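Dermonecrotic toxin (Pasteurella multocida, PDB 2EBF) is a mitogenic, bone-resorbing toxin of atrophic rhinitis in pigs, represented here by its C-terminal region, which carries a thiol protease-like catalytic triad. Local coordinates at residues 144-156 with 312-324. Sequence-based numbering, arbitrary orientation.
Sequences IPNKGSGAARFLL and RNFFNTLVSDRLS. With GLC (alpha-D-glucopyranose), chain B; GLC (alpha-D-glucopyranose), chain C.
Leu323 lies over one face of the Phe154 ring in a CH-pi contact. Its CB sits 3.6 Å from the ring centroid, almost on the ring normal. The CB of Phe154 already points at helix 312-333, and chi1 of 172° swings the ring away from its own backbone N, beside the carbonyl carbon, onto Leu323. CD1 of Leu323 touches Ala151, 3.7 Å from its CA. Val319 CG1 packs on Ala151 CB and also approaches Ser149 OG. Phe154 also touches Leu174 of helix 171-180.

These residues join the start of helix 151-164 to helix 312-333, which falls in the C2 domain range. The two helix segments run nearly parallel, crossing at -23° with axes 9.7 Å apart. Gly150 is the N-cap. A type I turn, Asn146 to Ser149, leads into it. Ser149 OG accepts from Ala151 N at 3.3 Å, an ST turn.

Two waters bridge the segments. One donates to Ser149 O and Asn316 O, at 2.6 and 2.8 Å. Another donates to Asn146 OD1 and weakly accepts from Arg312 NH2. The Asn146 amide stands nearly perpendicular to the Phe315 ring. Asn146 ND2 is 3.6 Å from Phe315 CZ and bonds to Ala186 O.

Each segment also reaches a bound glucose: Lys147 from the loop, Arg312 from its helix. Lys147 NZ donates to O5 of one glucose and pairs with Asp103. Arg312 NE lies 3.0 Å from O6 of a second glucose; its NH2 forms a salt bridge with Glu100.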
loop_
_atom_site.group_PDB
_atom_site.type_symbol
_atom_site.label_atom_id
_atom_site.label_comp_id
_atom_site.label_asym_id
_atom_site.label_seq_id
_atom_site.Cartn_x
_atom_site.Cartn_y
_atom_site.Cartn_z
ATOM N N ILE A 144 10.190 14.035 6.157
ATOM C CA ILE A 144 9.030 14.295 5.292
ATOM C C ILE A 144 8.221 15.480 5.861
ATOM O O ILE A 144 7.840 15.456 7.025
ATOM C CB ILE A 144 8.116 13.040 5.139
ATOM C CG1 ILE A 144 8.939 11.833 4.675
ATOM C CG2 ILE A 144 6.955 13.316 4.159
ATOM C CD1 ILE A 144 8.229 10.489 4.827
ATOM N N PRO A 145 7.964 16.519 5.038
ATOM C CA PRO A 145 7.204 17.687 5.503
ATOM C C PRO A 145 5.790 17.290 5.927
ATOM O O PRO A 145 5.313 16.245 5.509
ATOM C CB PRO A 145 7.151 18.592 4.259
ATOM C CG PRO A 145 8.317 18.127 3.403
ATOM C CD PRO A 145 8.370 16.652 3.625
ATOM N N ASN A 146 5.147 18.123 6.748
ATOM C CA ASN A 146 3.767 17.908 7.224
ATOM C C ASN A 146 3.645 16.610 8.022
ATOM O O ASN A 146 3.031 15.633 7.567
ATOM C CB ASN A 146 2.752 17.900 6.076
ATOM C CG ASN A 146 3.138 18.824 4.928
ATOM O OD1 ASN A 146 3.363 20.026 5.109
ATOM N ND2 ASN A 146 3.211 18.261 3.738
ATOM N N LYS A 147 4.236 16.611 9.214
ATOM C CA LYS A 147 4.249 15.434 10.076
ATOM C C LYS A 147 2.867 14.929 10.437
ATOM O O LYS A 147 2.718 13.762 10.802
ATOM C CB LYS A 147 5.026 15.719 11.352
ATOM C CG LYS A 147 6.497 16.004 11.113
ATOM C CD LYS A 147 7.211 16.245 12.424
ATOM C CE LYS A 147 8.715 16.454 12.205
ATOM N NZ LYS A 147 8.990 17.691 11.418
ATOM N N GLY A 148 1.862 15.800 10.336
ATOM C CA GLY A 148 0.482 15.406 10.581
ATOM C C GLY A 148 -0.347 15.140 9.342
ATOM O O GLY A 148 -1.561 15.134 9.411
ATOM N N SER A 149 0.292 14.934 8.192
ATOM C CA SER A 149 -0.472 14.651 6.960
ATOM C C SER A 149 -1.024 13.227 6.880
ATOM O O SER A 149 -1.886 12.938 6.047
ATOM C CB SER A 149 0.402 14.896 5.733
ATOM O OG SER A 149 1.416 13.906 5.683
ATOM N N GLY A 150 -0.526 12.337 7.729
ATOM C CA GLY A 150 -0.839 10.917 7.604
ATOM C C GLY A 150 0.334 10.084 7.137
ATOM O O GLY A 150 0.380 8.880 7.391
ATOM N N ALA A 151 1.288 10.703 6.452
ATOM C CA ALA A 151 2.474 9.967 5.971
ATOM C C ALA A 151 3.288 9.359 7.119
ATOM O O ALA A 151 3.544 8.149 7.142
ATOM C CB ALA A 151 3.345 10.864 5.093
ATOM N N ALA A 152 3.689 10.192 8.079
ATOM C CA ALA A 152 4.454 9.695 9.227
ATOM C C ALA A 152 3.701 8.617 10.006
ATOM O O ALA A 152 4.284 7.614 10.423
ATOM C CB ALA A 152 4.857 10.842 10.148
ATOM N N ARG A 153 2.405 8.831 10.213
ATOM C CA ARG A 153 1.581 7.852 10.905
ATOM C C ARG A 153 1.598 6.501 10.195
ATOM O O ARG A 153 1.785 5.463 10.824
ATOM C CB ARG A 153 0.145 8.354 10.993
ATOM C CG ARG A 153 -0.781 7.392 11.729
ATOM C CD ARG A 153 -2.226 7.892 11.701
ATOM N NE ARG A 153 -3.092 6.955 12.421
ATOM C CZ ARG A 153 -4.419 7.046 12.476
ATOM N NH1 ARG A 153 -5.045 8.030 11.851
ATOM N NH2 ARG A 153 -5.120 6.146 13.150
ATOM N N PHE A 154 1.394 6.530 8.880
ATOM C CA PHE A 154 1.370 5.326 8.070
ATOM C C PHE A 154 2.739 4.650 8.083
ATOM O O PHE A 154 2.846 3.438 8.257
ATOM C CB PHE A 154 0.980 5.671 6.626
ATOM C CG PHE A 154 1.117 4.518 5.674
ATOM C CD1 PHE A 154 0.027 3.706 5.386
ATOM C CD2 PHE A 154 2.346 4.229 5.081
ATOM C CE1 PHE A 154 0.156 2.629 4.514
ATOM C CE2 PHE A 154 2.485 3.151 4.206
ATOM C CZ PHE A 154 1.398 2.355 3.926
ATOM N N LEU A 155 3.782 5.450 7.908
ATOM C CA LEU A 155 5.123 4.892 7.834
ATOM C C LEU A 155 5.582 4.288 9.155
ATOM O O LEU A 155 6.199 3.230 9.147
ATOM C CB LEU A 155 6.118 5.918 7.302
ATOM C CG LEU A 155 5.915 6.304 5.831
ATOM C CD1 LEU A 155 6.674 7.581 5.542
ATOM C CD2 LEU A 155 6.305 5.177 4.843
ATOM N N LEU A 156 5.285 4.937 10.280
ATOM C CA LEU A 156 5.664 4.360 11.587
ATOM C C LEU A 156 4.859 3.094 11.896
ATOM O O LEU A 156 5.389 2.137 12.441
ATOM C CB LEU A 156 5.546 5.375 12.732
ATOM C CG LEU A 156 5.980 4.854 14.108
ATOM C CD1 LEU A 156 7.469 4.480 14.111
ATOM C CD2 LEU A 156 5.733 5.921 15.126
ATOM N N ARG A 312 -6.633 21.319 3.065
ATOM C CA ARG A 312 -5.814 20.438 3.906
ATOM C C ARG A 312 -6.451 19.060 4.017
ATOM O O ARG A 312 -5.758 18.048 4.083
ATOM C CB ARG A 312 -5.568 21.036 5.293
ATOM C CG ARG A 312 -4.828 20.082 6.252
ATOM C CD ARG A 312 -3.564 19.473 5.626
ATOM N NE ARG A 312 -2.401 20.265 5.963
ATOM C CZ ARG A 312 -1.359 19.850 6.682
ATOM N NH1 ARG A 312 -1.256 18.599 7.122
ATOM N NH2 ARG A 312 -0.390 20.712 6.931
ATOM N N ASN A 313 -7.777 19.030 4.014
ATOM C CA ASN A 313 -8.517 17.786 4.108
ATOM C C ASN A 313 -8.312 16.860 2.917
ATOM O O ASN A 313 -8.111 15.655 3.087
ATOM C CB ASN A 313 -9.998 18.092 4.265
ATOM C CG ASN A 313 -10.562 17.523 5.533
ATOM O OD1 ASN A 313 -11.242 16.483 5.517
ATOM N ND2 ASN A 313 -10.262 18.177 6.660
ATOM N N PHE A 314 -8.387 17.427 1.710
ATOM C CA PHE A 314 -8.165 16.679 0.478
ATOM C C PHE A 314 -6.704 16.248 0.401
ATOM O O PHE A 314 -6.400 15.120 0.021
ATOM C CB PHE A 314 -8.538 17.529 -0.745
ATOM C CG PHE A 314 -8.272 16.857 -2.062
ATOM C CD1 PHE A 314 -9.054 15.792 -2.486
ATOM C CD2 PHE A 314 -7.243 17.297 -2.884
ATOM C CE1 PHE A 314 -8.811 15.167 -3.717
ATOM C CE2 PHE A 314 -6.989 16.677 -4.112
ATOM C CZ PHE A 314 -7.776 15.615 -4.524
ATOM N N PHE A 315 -5.816 17.165 0.770
ATOM C CA PHE A 315 -4.380 16.887 0.832
ATOM C C PHE A 315 -4.095 15.659 1.713
ATOM O O PHE A 315 -3.482 14.700 1.256
ATOM C CB PHE A 315 -3.631 18.130 1.335
ATOM C CG PHE A 315 -2.130 17.996 1.304
ATOM C CD1 PHE A 315 -1.403 18.387 0.175
ATOM C CD2 PHE A 315 -1.442 17.497 2.407
ATOM C CE1 PHE A 315 0.007 18.268 0.154
ATOM C CE2 PHE A 315 -0.029 17.371 2.387
ATOM C CZ PHE A 315 0.676 17.767 1.261
ATOM N N ASN A 316 -4.567 15.683 2.958
ATOM C CA ASN A 316 -4.375 14.555 3.889
ATOM C C ASN A 316 -4.933 13.233 3.375
ATOM O O ASN A 316 -4.299 12.187 3.498
ATOM C CB ASN A 316 -4.991 14.879 5.255
ATOM C CG ASN A 316 -4.201 15.913 6.016
ATOM O OD1 ASN A 316 -3.079 16.251 5.638
ATOM N ND2 ASN A 316 -4.777 16.414 7.109
ATOM N N THR A 317 -6.125 13.285 2.792
ATOM C CA THR A 317 -6.764 12.096 2.236
ATOM C C THR A 317 -5.947 11.499 1.093
ATOM O O THR A 317 -5.799 10.281 0.992
ATOM C CB THR A 317 -8.167 12.435 1.746
ATOM O OG1 THR A 317 -8.964 12.791 2.878
ATOM C CG2 THR A 317 -8.801 11.245 1.002
ATOM N N LEU A 318 -5.428 12.375 0.237
ATOM C CA LEU A 318 -4.607 11.977 -0.887
ATOM C C LEU A 318 -3.321 11.304 -0.401
ATOM O O LEU A 318 -2.920 10.275 -0.929
ATOM C CB LEU A 318 -4.275 13.215 -1.708
ATOM C CG LEU A 318 -4.120 13.146 -3.228
ATOM C CD1 LEU A 318 -5.270 12.399 -3.915
ATOM C CD2 LEU A 318 -4.015 14.573 -3.748
ATOM N N VAL A 319 -2.689 11.887 0.614
ATOM C CA VAL A 319 -1.471 11.312 1.200
ATOM C C VAL A 319 -1.678 9.880 1.698
ATOM O O VAL A 319 -0.896 8.982 1.371
ATOM C CB VAL A 319 -0.927 12.195 2.360
ATOM C CG1 VAL A 319 0.096 11.430 3.198
ATOM C CG2 VAL A 319 -0.326 13.475 1.817
ATOM N N SER A 320 -2.721 9.674 2.497
ATOM C CA SER A 320 -2.959 8.372 3.099
ATOM C C SER A 320 -3.527 7.344 2.117
ATOM O O SER A 320 -3.189 6.167 2.196
ATOM C CB SER A 320 -3.836 8.499 4.347
ATOM O OG SER A 320 -5.098 9.010 4.020
ATOM N N ASP A 321 -4.368 7.786 1.181
ATOM C CA ASP A 321 -4.830 6.897 0.109
ATOM C C ASP A 321 -3.688 6.411 -0.776
ATOM O O ASP A 321 -3.634 5.238 -1.124
ATOM C CB ASP A 321 -5.900 7.574 -0.755
ATOM C CG ASP A 321 -7.241 7.676 -0.047
ATOM O OD1 ASP A 321 -7.359 7.164 1.085
ATOM O OD2 ASP A 321 -8.186 8.266 -0.619
ATOM N N ARG A 322 -2.793 7.318 -1.154
ATOM C CA ARG A 322 -1.674 6.966 -2.031
ATOM C C ARG A 322 -0.745 5.961 -1.352
ATOM O O ARG A 322 -0.287 5.012 -1.977
ATOM C CB ARG A 322 -0.876 8.197 -2.451
ATOM C CG ARG A 322 -1.691 9.236 -3.199
ATOM C CD ARG A 322 -1.331 9.366 -4.644
ATOM N NE ARG A 322 -0.320 10.386 -4.871
ATOM C CZ ARG A 322 -0.469 11.503 -5.585
ATOM N NH1 ARG A 322 -1.615 11.824 -6.180
ATOM N NH2 ARG A 322 0.565 12.320 -5.694
ATOM N N LEU A 323 -0.468 6.164 -0.072
ATOM C CA LEU A 323 0.393 5.212 0.634
ATOM C C LEU A 323 -0.249 3.836 0.744
ATOM O O LEU A 323 0.410 2.820 0.543
ATOM C CB LEU A 323 0.787 5.745 2.012
ATOM C CG LEU A 323 1.773 6.907 1.930
ATOM C CD1 LEU A 323 1.708 7.706 3.203
ATOM C CD2 LEU A 323 3.204 6.370 1.648
ATOM N N SER A 324 -1.540 3.806 1.060
ATOM C CA SER A 324 -2.269 2.549 1.129
ATOM C C SER A 324 -2.337 1.857 -0.226
ATOM O O SER A 324 -2.252 0.644 -0.289
ATOM C CB SER A 324 -3.700 2.769 1.637
ATOM O OG SER A 324 -3.682 3.327 2.947
HETATM C C1 GLC B . -1.494 26.675 5.406
HETATM C C2 GLC B . -2.706 27.424 5.972
HETATM C C3 GLC B . -2.672 27.410 7.502
HETATM C C4 GLC B . -2.554 25.977 8.035
HETATM C C5 GLC B . -1.392 25.211 7.376
HETATM C C6 GLC B . -1.401 23.721 7.739
HETATM O O1 GLC B . -0.301 27.396 5.720
HETATM O O2 GLC B . -2.754 28.777 5.486
HETATM O O3 GLC B . -3.866 28.012 8.011
HETATM O O4 GLC B . -2.420 26.002 9.459
HETATM O O5 GLC B . -1.423 25.339 5.945
HETATM O O6 GLC B . -2.527 23.034 7.163
HETATM C C1 GLC C . 12.538 18.255 10.090
HETATM C C2 GLC C . 12.941 18.745 8.700
HETATM C C3 GLC C . 13.429 20.196 8.793
HETATM C C4 GLC C . 12.363 21.089 9.425
HETATM C C5 GLC C . 11.879 20.507 10.760
HETATM C C6 GLC C . 10.647 21.249 11.262
HETATM O O1 GLC C . 13.707 18.255 10.913
HETATM O O2 GLC C . 13.963 17.893 8.164
HETATM O O3 GLC C . 13.785 20.724 7.514
HETATM O O4 GLC C . 12.902 22.409 9.619
HETATM O O5 GLC C . 11.523 19.122 10.629
HETATM O O6 GLC C . 9.589 21.069 10.314
HETATM O O HOH W 1 2.800 21.599 7.142
HETATM O O HOH W 2 -4.115 11.623 6.205
#